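Local coordinates for protein mini spindles (Drosophila melanogaster, PDB 5VJC), which probably binds tubulin through this helical TOG domain and so promotes microtubule dynamics and mitotic spindle formation, at residues Thr39-Leu42 with Arg43-Met47; Lys53-Ile56 with Ala57-His61; Arg188-Cys191 with Leu192-Leu195. All coordinates share one frame; numbering follows the deposited sequence.

In the fold
All three contacts join successive turns inside single helices, contacts 1 and 2 pairing side chains four residues apart, contact 3 two carboxylates three apart. Contacts 1 and 2 lie in successive helices, 36-48 and 53-59, toward one end of the chain, with centres 11 Å apart, and their side chains interlock: the SD atoms of Met-46 and Met-59 are 3.4 Å apart. Contact 3, in helix 185-202, sits across the chain's centre, its centre about 34 Å from that of contact 1, and lies nearer the middle. Each is partly buried, but contact 2 has three exposed residues and contact 3 none. Contacts 1 and 2 rest on leucine-methionine pairs; contact 3 joins two carboxylates through water.

Contact 1. Residues Thr39-Leu42 with Arg43-Met47; sequences TELL and RDQMM
This is an intrahelical contact, one turn against the next in the middle of helix 36-48, and its main side-chain pair is Leu-42 with Met-46. The Met-46 methyl CE lies 4.0 Å from Leu-42 CG and about as far from both methyls, CD1 and CD2, so it meets the fork of the leucine. Two torsions bring them together: Leu-42 CG stands opposite its backbone N (chi1 -178°), whereas the Met-46 chain leaves beside its own N and then runs extended back over the preceding turn. A second pair repeats the spacing, with Leu-41 CD1 set 4.0 Å from the amide carbon CD of Gln-45. Gln-45 is buried, and its OE1 receives a weak hydrogen bond from Lys-94 NZ.

The backbone is regular alpha-helix. Gln-45 N donates to Leu-41 O at 2.9 Å with an N-H...O angle of 164°, and Met-46 N to Leu-42 O at the same length but 152°. Within the TOG domain, a HEAT-repeat array of packed helices, this helix is covered on two flanks: Leu-42 touches Leu-91 and Leu-98 of helix 89-99, while Met-46 meets Met-59 of helix 53-59. On the more exposed flank, Asp-44 folds back, its CG 3.2 Å from Glu-40 O. Arg-43 instead stretches out from CG to NE, and the methyl CE of Met-47 lies in the plane of its guanidinium, at the edge.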
# COMPACT_ATOMS: atom_id res chain seq x y z
N THR A 39 9.00 -13.06 -10.87
CA THR A 39 8.62 -12.70 -12.23
C THR A 39 8.18 -13.95 -13.03
O THR A 39 7.20 -13.91 -13.77
CB THR A 39 9.79 -11.98 -12.92
OG1 THR A 39 10.00 -10.74 -12.25
CG2 THR A 39 9.49 -11.72 -14.37
N GLU A 40 8.88 -15.07 -12.85
CA GLU A 40 8.53 -16.30 -13.58
C GLU A 40 7.22 -16.90 -13.11
O GLU A 40 6.40 -17.34 -13.92
CB GLU A 40 9.65 -17.34 -13.45
CG GLU A 40 10.92 -16.94 -14.21
CD GLU A 40 10.59 -16.32 -15.57
OE1 GLU A 40 9.92 -17.01 -16.39
OE2 GLU A 40 10.97 -15.15 -15.81
N LEU A 41 7.00 -16.91 -11.80
CA LEU A 41 5.70 -17.33 -11.26
C LEU A 41 4.55 -16.49 -11.83
O LEU A 41 3.55 -17.02 -12.32
CB LEU A 41 5.71 -17.24 -9.73
CG LEU A 41 4.33 -17.34 -9.07
CD1 LEU A 41 3.79 -18.76 -9.26
CD2 LEU A 41 4.45 -17.00 -7.60
N LEU A 42 4.67 -15.17 -11.76
CA LEU A 42 3.59 -14.31 -12.25
C LEU A 42 3.33 -14.53 -13.75
O LEU A 42 2.18 -14.54 -14.21
CB LEU A 42 3.90 -12.83 -11.99
CG LEU A 42 2.80 -11.86 -12.43
CD1 LEU A 42 1.50 -12.14 -11.65
CD2 LEU A 42 3.25 -10.41 -12.22
N ARG A 43 4.40 -14.66 -14.52
CA ARG A 43 4.23 -14.86 -15.95
C ARG A 43 3.55 -16.23 -16.21
O ARG A 43 2.64 -16.32 -17.03
CB ARG A 43 5.57 -14.77 -16.69
CG ARG A 43 5.39 -14.84 -18.21
CD ARG A 43 6.72 -14.70 -19.00
NE ARG A 43 6.39 -14.61 -20.43
CZ ARG A 43 6.96 -13.77 -21.30
NH1 ARG A 43 7.92 -12.94 -20.90
NH2 ARG A 43 6.56 -13.78 -22.57
N ASP A 44 3.98 -17.26 -15.50
CA ASP A 44 3.31 -18.57 -15.55
C ASP A 44 1.82 -18.48 -15.27
O ASP A 44 0.99 -19.00 -16.03
CB ASP A 44 3.96 -19.52 -14.54
CG ASP A 44 5.26 -20.14 -15.06
OD1 ASP A 44 5.67 -19.77 -16.18
OD2 ASP A 44 5.87 -20.98 -14.36
N GLN A 45 1.46 -17.80 -14.18
CA GLN A 45 0.06 -17.66 -13.79
C GLN A 45 -0.75 -16.87 -14.81
O GLN A 45 -1.92 -17.16 -15.03
CB GLN A 45 -0.07 -16.99 -12.42
CG GLN A 45 0.38 -17.88 -11.27
CD GLN A 45 0.21 -17.19 -9.94
OE1 GLN A 45 0.44 -15.98 -9.83
NE2 GLN A 45 -0.20 -17.94 -8.93
N MET A 46 -0.13 -15.85 -15.41
CA MET A 46 -0.86 -15.07 -16.42
C MET A 46 -1.08 -15.92 -17.67
O MET A 46 -2.13 -15.84 -18.32
CB MET A 46 -0.11 -13.80 -16.79
CG MET A 46 -0.24 -12.67 -15.75
SD MET A 46 0.67 -11.27 -16.36
CE MET A 46 0.38 -10.09 -15.02
N MET A 47 -0.06 -16.71 -18.01
CA MET A 47 -0.16 -17.67 -19.12
C MET A 47 -1.38 -18.56 -18.92
O MET A 47 -2.30 -18.57 -19.72
CB MET A 47 1.11 -18.52 -19.23
CG MET A 47 2.31 -17.82 -19.80
SD MET A 47 2.13 -17.43 -21.56
CE MET A 47 3.70 -16.62 -21.89

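Contact 2. Residues Lys53-Ile56 with Ala57-His61; sequences KALI and ANMFH
Met-59 lays its methyl over the end of Leu-55, one turn earlier in helix 53-59, CE standing 3.7 Å from Leu-55 CD2 and 3.8 Å from Leu-55 CG. The helix is a short one in the HEAT-repeat array of the TOG domain, and this contact takes in its last turn and the point where the chain leaves it. Met-59 CG stands beside the backbone N (chi1 -83°), 3.3 Å from Leu-55 O, and the chain then runs extended to CE. Both side chains are buried: Leu-55 touches Gln-73 and Met-59 touches Val-70, both of helix 64-77, and Met-59 also meets Met-46 of helix 36-48.

Backbone geometry records the helix running out. Asn-58 N bonds Ala-54 O at 3.0 Å; the following bond, Met-59 N to Leu-55 O, is shorter but more bent, with an N-H...O angle of 145°. The final bond across the contact, Phe-60 N to Ile-56 O, lengthens to 3.2 Å at 140°, and Phe-60 is the first residue to depart from helical backbone angles. At the start of the helix, Asn-52 OD1 accepts a hydrogen bond from Leu-55 N and a weak one from Ala-54 N. At its last residue, Met-59 O accepts a hydrogen bond from the indole NE1 of Trp-95.

The Phe-60 ring turns back toward Ile-56, whose branch CG2 lies 4.0 Å from ring atom CD2. That same CD2 edge meets Ile-56 O at 3.2 Å, with the carbonyl oxygen near the plane of the ring.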
# COMPACT_ATOMS: atom_id res chain seq x y z
N LYS A 53 -1.37 -12.87 -24.83
CA LYS A 53 0.06 -13.18 -24.80
C LYS A 53 0.95 -12.02 -25.26
O LYS A 53 2.11 -11.95 -24.85
CB LYS A 53 0.34 -14.44 -25.61
CG LYS A 53 -0.02 -15.73 -24.84
CD LYS A 53 -0.92 -16.65 -25.64
CE LYS A 53 -1.50 -17.76 -24.76
NZ LYS A 53 -0.38 -18.53 -24.15
N ALA A 54 0.42 -11.11 -26.08
CA ALA A 54 1.22 -9.93 -26.43
C ALA A 54 1.36 -9.02 -25.20
O ALA A 54 2.42 -8.43 -24.96
CB ALA A 54 0.59 -9.18 -27.59
N LEU A 55 0.29 -8.93 -24.42
CA LEU A 55 0.28 -8.11 -23.21
C LEU A 55 1.31 -8.65 -22.23
O LEU A 55 2.12 -7.90 -21.69
CB LEU A 55 -1.10 -8.10 -22.57
CG LEU A 55 -1.32 -7.10 -21.45
CD1 LEU A 55 -1.32 -5.66 -22.00
CD2 LEU A 55 -2.60 -7.41 -20.71
N ILE A 56 1.28 -9.97 -22.01
CA ILE A 56 2.28 -10.64 -21.19
C ILE A 56 3.70 -10.29 -21.65
O ILE A 56 4.56 -9.95 -20.83
CB ILE A 56 2.11 -12.19 -21.22
CG1 ILE A 56 0.81 -12.60 -20.52
CG2 ILE A 56 3.30 -12.88 -20.57
CD1 ILE A 56 0.53 -14.12 -20.57
N ALA A 57 3.95 -10.36 -22.96
CA ALA A 57 5.26 -10.02 -23.51
C ALA A 57 5.69 -8.61 -23.10
O ALA A 57 6.82 -8.41 -22.65
CB ALA A 57 5.26 -10.16 -25.04
N ASN A 58 4.78 -7.64 -23.23
CA ASN A 58 5.04 -6.24 -22.87
C ASN A 58 5.22 -6.04 -21.38
O ASN A 58 6.01 -5.19 -20.95
CB ASN A 58 3.91 -5.34 -23.37
CG ASN A 58 3.97 -5.13 -24.87
OD1 ASN A 58 5.05 -5.11 -25.44
ND2 ASN A 58 2.81 -4.98 -25.50
N MET A 59 4.50 -6.83 -20.60
CA MET A 59 4.51 -6.76 -19.15
C MET A 59 5.88 -7.09 -18.58
O MET A 59 6.31 -6.51 -17.57
CB MET A 59 3.47 -7.71 -18.56
CG MET A 59 2.06 -7.14 -18.51
SD MET A 59 0.82 -8.37 -18.06
CE MET A 59 -0.55 -7.29 -17.69
N PHE A 60 6.58 -8.02 -19.22
CA PHE A 60 7.86 -8.45 -18.69
C PHE A 60 9.04 -8.00 -19.56
O PHE A 60 10.15 -8.49 -19.43
CB PHE A 60 7.83 -9.96 -18.46
CG PHE A 60 6.77 -10.38 -17.48
CD1 PHE A 60 6.98 -10.25 -16.11
CD2 PHE A 60 5.52 -10.82 -17.92
CE1 PHE A 60 5.98 -10.59 -15.19
CE2 PHE A 60 4.51 -11.17 -17.01
CZ PHE A 60 4.74 -11.05 -15.65
N HIS A 61 8.79 -7.02 -20.41
CA HIS A 61 9.86 -6.37 -21.14
C HIS A 61 10.68 -5.52 -20.15
O HIS A 61 10.15 -5.02 -19.16
CB HIS A 61 9.27 -5.51 -22.27
CG HIS A 61 10.24 -5.20 -23.37
ND1 HIS A 61 11.36 -4.43 -23.18
CD2 HIS A 61 10.25 -5.57 -24.67
CE1 HIS A 61 12.02 -4.33 -24.32
NE2 HIS A 61 11.37 -5.02 -25.24

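Contact 3. Residues Arg188-Cys191 with Leu192-Leu195; sequences RTEC and LDEL
Glu-190 OE1 is gripped by a water 2.6 Å away and by the guanidinium of Arg-157, with which it forms a salt bridge. The same water also donates to Asp-193 OD2, at 2.7 Å, and so bridges two acidic side chains three residues apart on one flank of helix 185-202. OE1 of Glu-190 and OD2 of Asp-193 are 4.2 Å apart and carry like charge; the water's two O-H groups and the arginine probably offset the repulsion. Torsions bring the carboxylates to the same water: Glu-190 bends at chi2 (-66°), curling its end toward the next turn, while Asp-193 CG sits beside its own backbone N. The Asp-193 group thereby also comes back over the preceding turn, CG 3.6 Å from Thr-189 O.

Helix 185-202 belongs to the alpha-helical HEAT-repeat array of the TOG domain, and its successive side chains address different neighbours. Leu-192 and Asp-193 touch Ala-229 of helix 224-241, Cys-191 and Leu-195 face Val-176 of helix 169-178, and toward helix 150-166 Glu-194, bent at chi2, forms a salt bridge with Arg-161 and also touches Leu-160.

Between the turns each leucine lies against a backbone carbonyl: Leu-192 CG is 3.3 Å from Arg-188 O, and Leu-195 CG is equally near Cys-191 O. Each of those oxygens also accepts the backbone N-H of the leucine covering it. The straightest such bond here runs from Asp-193 N to Thr-189 O, 3.1 Å long with an N-H...O angle of 171°. At the earlier end, Arg-188 turns away from the next turn to form a salt bridge with Asp-221 and a hydrogen bond with Ser-182 O.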
# COMPACT_ATOMS: atom_id res chain seq x y z
N ARG A 188 9.48 7.13 7.08
CA ARG A 188 8.99 7.19 8.46
C ARG A 188 8.05 8.38 8.65
O ARG A 188 6.97 8.24 9.24
CB ARG A 188 10.16 7.27 9.46
CG ARG A 188 11.07 6.03 9.43
CD ARG A 188 11.95 5.93 10.68
NE ARG A 188 12.87 7.05 10.83
CZ ARG A 188 13.99 7.19 10.12
NH1 ARG A 188 14.33 6.29 9.20
NH2 ARG A 188 14.79 8.24 10.32
N THR A 189 8.42 9.53 8.10
CA THR A 189 7.58 10.72 8.21
C THR A 189 6.19 10.54 7.58
O THR A 189 5.18 10.88 8.20
CB THR A 189 8.25 11.94 7.56
OG1 THR A 189 9.55 12.11 8.14
CG2 THR A 189 7.42 13.20 7.77
N GLU A 190 6.15 10.02 6.36
CA GLU A 190 4.87 9.90 5.65
C GLU A 190 3.99 8.82 6.28
O GLU A 190 2.76 8.98 6.34
CB GLU A 190 5.11 9.61 4.16
CG GLU A 190 5.74 10.79 3.39
CD GLU A 190 4.81 12.01 3.30
OE1 GLU A 190 3.61 11.87 3.63
OE2 GLU A 190 5.28 13.09 2.89
N CYS A 191 4.60 7.75 6.77
CA CYS A 191 3.83 6.73 7.46
C CYS A 191 3.25 7.30 8.76
O CYS A 191 2.09 7.05 9.08
CB CYS A 191 4.67 5.47 7.73
SG CYS A 191 4.91 4.45 6.24
N LEU A 192 4.04 8.08 9.49
CA LEU A 192 3.50 8.73 10.69
C LEU A 192 2.29 9.63 10.40
O LEU A 192 1.27 9.53 11.09
CB LEU A 192 4.59 9.54 11.40
CG LEU A 192 5.60 8.69 12.18
CD1 LEU A 192 6.92 9.47 12.43
CD2 LEU A 192 4.99 8.16 13.48
N ASP A 193 2.39 10.49 9.38
CA ASP A 193 1.25 11.31 8.93
C ASP A 193 0.04 10.44 8.54
O ASP A 193 -1.11 10.81 8.78
CB ASP A 193 1.65 12.21 7.74
CG ASP A 193 2.61 13.34 8.14
OD1 ASP A 193 2.83 13.57 9.34
OD2 ASP A 193 3.14 14.02 7.22
N GLU A 194 0.28 9.30 7.91
CA GLU A 194 -0.82 8.42 7.55
C GLU A 194 -1.46 7.81 8.80
O GLU A 194 -2.69 7.71 8.89
CB GLU A 194 -0.35 7.32 6.58
CG GLU A 194 -1.50 6.66 5.82
CD GLU A 194 -2.26 7.63 4.91
OE1 GLU A 194 -1.77 8.76 4.64
OE2 GLU A 194 -3.35 7.26 4.42
N LEU A 195 -0.65 7.44 9.78
CA LEU A 195 -1.20 6.93 11.03
C LEU A 195 -2.12 7.98 11.66
O LEU A 195 -3.19 7.65 12.17
CB LEU A 195 -0.08 6.53 12.00
CG LEU A 195 0.76 5.31 11.54
CD1 LEU A 195 2.07 5.18 12.32
CD2 LEU A 195 -0.06 4.00 11.61
O HOH W 1 2.46 13.99 4.64